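Local coordinates for lipolytic protein G-D-S-L family (Chitinophaga pinensis, PDB 4Q7Q) that is of unconfirmed function but, as a GDSL-family member of the SGNH hydrolase clan, probably hydrolyses ester bonds as a lipase or acylhydrolase, at residues V125-Q131 with I173-Y179. Numbering follows the deposited sequence.
Sequences VLITPMQ and IPVVDLY
Leu126 pairs with Val175 and Ile127 with Val176 as two parallel beta bridges, the segments running within 12° of each other. Three backbone bonds fix the register: Leu126 N to Pro174 O (3.1 Å), Val176 N to Leu126 O (2.8 Å) and Thr128 N to Val176 O (2.9 Å). Beyond them side chains of 125-131 reach backbone atoms of 173-179. With chi1 at 68°, Thr128 OG1 sits between its own backbone N and carbonyl carbon and turns to segment 173-179, where it accepts a nearly straight bond from Tyr179 N (3.0 Å). Thr128 CG2 packs instead against Val175 CG1. Ile127 CG2 presses on Leu178 CD1 at 3.5 Å, a tight carbon contact. At the far end Gln131 lies over the Tyr179 ring: CG is 3.6 Å from the ring centroid, a CH-pi contact, and the amide is stacked 18° from the ring plane. The extended chain beyond CG brings NE2 to Tyr179 O (2.9 Å), which lies near the amide plane, so the bond, the stack and the water on OE1 would together hold the amide's rotation. That water bridges Gln131 OE1 and Tyr179 OH, another Gln131 N and Leu178 O. Asp177 OD2 is hydrogen-bonded to ND1 of His180, just beyond the segment. Within the five-stranded parallel sheet, strand 175-176 is the edge and strand 123-127 is bonded on its other side to strand 73-77. Val125 and Val176 face helix 241-257, whereas Leu126 and Tyr179 meet helix 157-171, giving the alpha/beta/alpha layering expected of SGNH hydrolases.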
loop_
_atom_site.group_PDB
_atom_site.type_symbol
_atom_site.label_atom_id
_atom_site.label_comp_id
_atom_site.label_asym_id
_atom_site.label_seq_id
_atom_site.Cartn_x
_atom_site.Cartn_y
_atom_site.Cartn_z
ATOM N N VAL A 125 -6.672 -12.504 -3.933
ATOM C CA VAL A 125 -5.453 -11.960 -4.513
ATOM C C VAL A 125 -4.721 -11.160 -3.441
ATOM O O VAL A 125 -5.335 -10.372 -2.726
ATOM C CB VAL A 125 -5.784 -11.039 -5.711
ATOM C CG1 VAL A 125 -4.538 -10.334 -6.222
ATOM C CG2 VAL A 125 -6.442 -11.829 -6.826
ATOM N N LEU A 126 -3.414 -11.382 -3.310
ATOM C CA LEU A 126 -2.596 -10.582 -2.405
ATOM C C LEU A 126 -1.791 -9.571 -3.210
ATOM O O LEU A 126 -1.406 -9.836 -4.348
ATOM C CB LEU A 126 -1.653 -11.470 -1.592
ATOM C CG LEU A 126 -2.273 -12.690 -0.906
ATOM C CD1 LEU A 126 -1.207 -13.450 -0.135
ATOM C CD2 LEU A 126 -3.439 -12.295 -0.000
ATOM N N ILE A 127 -1.546 -8.410 -2.616
ATOM C CA ILE A 127 -0.774 -7.359 -3.265
ATOM C C ILE A 127 0.391 -6.965 -2.369
ATOM O O ILE A 127 0.179 -6.597 -1.218
ATOM C CB ILE A 127 -1.648 -6.122 -3.528
ATOM C CG1 ILE A 127 -2.917 -6.523 -4.288
ATOM C CG2 ILE A 127 -0.860 -5.042 -4.256
ATOM C CD1 ILE A 127 -3.794 -5.357 -4.649
ATOM N N THR A 128 1.620 -7.056 -2.874
ATOM C CA THR A 128 2.776 -6.660 -2.061
ATOM C C THR A 128 2.823 -5.154 -1.848
ATOM O O THR A 128 2.322 -4.391 -2.672
ATOM C CB THR A 128 4.121 -7.073 -2.691
ATOM O OG1 THR A 128 4.336 -6.316 -3.886
ATOM C CG2 THR A 128 4.152 -8.563 -3.002
ATOM N N PRO A 129 3.433 -4.717 -0.741
ATOM C CA PRO A 129 3.591 -3.270 -0.595
ATOM C C PRO A 129 4.409 -2.678 -1.736
ATOM O O PRO A 129 5.327 -3.309 -2.265
ATOM C CB PRO A 129 4.360 -3.131 0.722
ATOM C CG PRO A 129 4.024 -4.353 1.491
ATOM C CD PRO A 129 3.861 -5.450 0.462
HETATM N N MSE A 130 4.051 -1.465 -2.124
HETATM C CA MSE A 130 4.851 -0.711 -3.068
HETATM C C MSE A 130 6.056 -0.136 -2.337
HETATM O O MSE A 130 6.003 0.115 -1.136
HETATM C CB MSE A 130 4.013 0.423 -3.658
HETATM C CG MSE A 130 4.678 1.137 -4.823
HETATM SE SE MSE A 130 3.487 2.333 -5.817
HETATM C CE MSE A 130 3.521 3.840 -4.582
ATOM N N GLN A 131 7.147 0.086 -3.058
ATOM C CA GLN A 131 8.238 0.853 -2.478
ATOM C C GLN A 131 7.736 2.247 -2.116
ATOM O O GLN A 131 6.713 2.722 -2.630
ATOM C CB GLN A 131 9.437 0.900 -3.421
ATOM C CG GLN A 131 10.042 -0.478 -3.616
ATOM C CD GLN A 131 11.310 -0.472 -4.434
ATOM O OE1 GLN A 131 12.259 0.261 -4.137
ATOM N NE2 GLN A 131 11.345 -1.308 -5.460
ATOM N N ILE A 173 -2.122 -18.795 -4.233
ATOM C CA ILE A 173 -2.916 -17.587 -4.391
ATOM C C ILE A 173 -2.097 -16.586 -5.193
ATOM O O ILE A 173 -0.939 -16.343 -4.877
ATOM C CB ILE A 173 -3.250 -16.969 -3.013
ATOM C CG1 ILE A 173 -4.293 -17.824 -2.291
ATOM C CG2 ILE A 173 -3.729 -15.533 -3.157
ATOM C CD1 ILE A 173 -5.559 -18.019 -3.078
ATOM N N PRO A 174 -2.693 -16.003 -6.243
ATOM C CA PRO A 174 -1.937 -15.037 -7.048
ATOM C C PRO A 174 -1.525 -13.806 -6.245
ATOM O O PRO A 174 -2.258 -13.358 -5.357
ATOM C CB PRO A 174 -2.932 -14.627 -8.133
ATOM C CG PRO A 174 -3.991 -15.683 -8.131
ATOM C CD PRO A 174 -4.069 -16.181 -6.730
ATOM N N VAL A 175 -0.354 -13.271 -6.570
ATOM C CA VAL A 175 0.168 -12.085 -5.913
ATOM C C VAL A 175 0.520 -11.020 -6.947
ATOM O O VAL A 175 1.223 -11.291 -7.922
ATOM C CB VAL A 175 1.428 -12.411 -5.084
ATOM C CG1 VAL A 175 1.984 -11.150 -4.454
ATOM C CG2 VAL A 175 1.116 -13.447 -4.019
ATOM N N VAL A 176 -0.005 -9.816 -6.759
ATOM C CA VAL A 176 0.435 -8.668 -7.535
ATOM C C VAL A 176 1.680 -8.126 -6.854
ATOM O O VAL A 176 1.605 -7.601 -5.744
ATOM C CB VAL A 176 -0.641 -7.576 -7.573
ATOM C CG1 VAL A 176 -0.123 -6.345 -8.318
ATOM C CG2 VAL A 176 -1.908 -8.111 -8.219
ATOM N N ASP A 177 2.827 -8.260 -7.511
ATOM C CA ASP A 177 4.090 -7.842 -6.901
ATOM C C ASP A 177 4.408 -6.399 -7.270
ATOM O O ASP A 177 5.124 -6.140 -8.240
ATOM C CB ASP A 177 5.238 -8.760 -7.323
ATOM C CG ASP A 177 6.481 -8.591 -6.458
ATOM O OD1 ASP A 177 6.540 -7.632 -5.667
ATOM O OD2 ASP A 177 7.406 -9.428 -6.574
ATOM N N LEU A 178 3.880 -5.457 -6.499
ATOM C CA LEU A 178 4.214 -4.053 -6.723
ATOM C C LEU A 178 5.651 -3.731 -6.320
ATOM O O LEU A 178 6.293 -2.884 -6.937
ATOM C CB LEU A 178 3.259 -3.123 -5.974
ATOM C CG LEU A 178 1.774 -3.286 -6.298
ATOM C CD1 LEU A 178 0.978 -2.317 -5.457
ATOM C CD2 LEU A 178 1.523 -3.072 -7.790
ATOM N N TYR A 179 6.147 -4.395 -5.280
ATOM C CA TYR A 179 7.479 -4.093 -4.772
ATOM C C TYR A 179 8.523 -4.247 -5.874
ATOM O O TYR A 179 9.398 -3.396 -6.039
ATOM C CB TYR A 179 7.859 -4.968 -3.566
ATOM C CG TYR A 179 9.109 -4.433 -2.920
ATOM C CD1 TYR A 179 10.358 -4.725 -3.451
ATOM C CD2 TYR A 179 9.045 -3.579 -1.826
ATOM C CE1 TYR A 179 11.503 -4.204 -2.920
ATOM C CE2 TYR A 179 10.208 -3.056 -1.269
ATOM C CZ TYR A 179 11.430 -3.378 -1.826
ATOM O OH TYR A 179 12.593 -2.864 -1.315
HETATM O O HOH W 1 7.482 -0.656 -5.829
HETATM O O HOH W 2 12.778 0.159 -1.468
#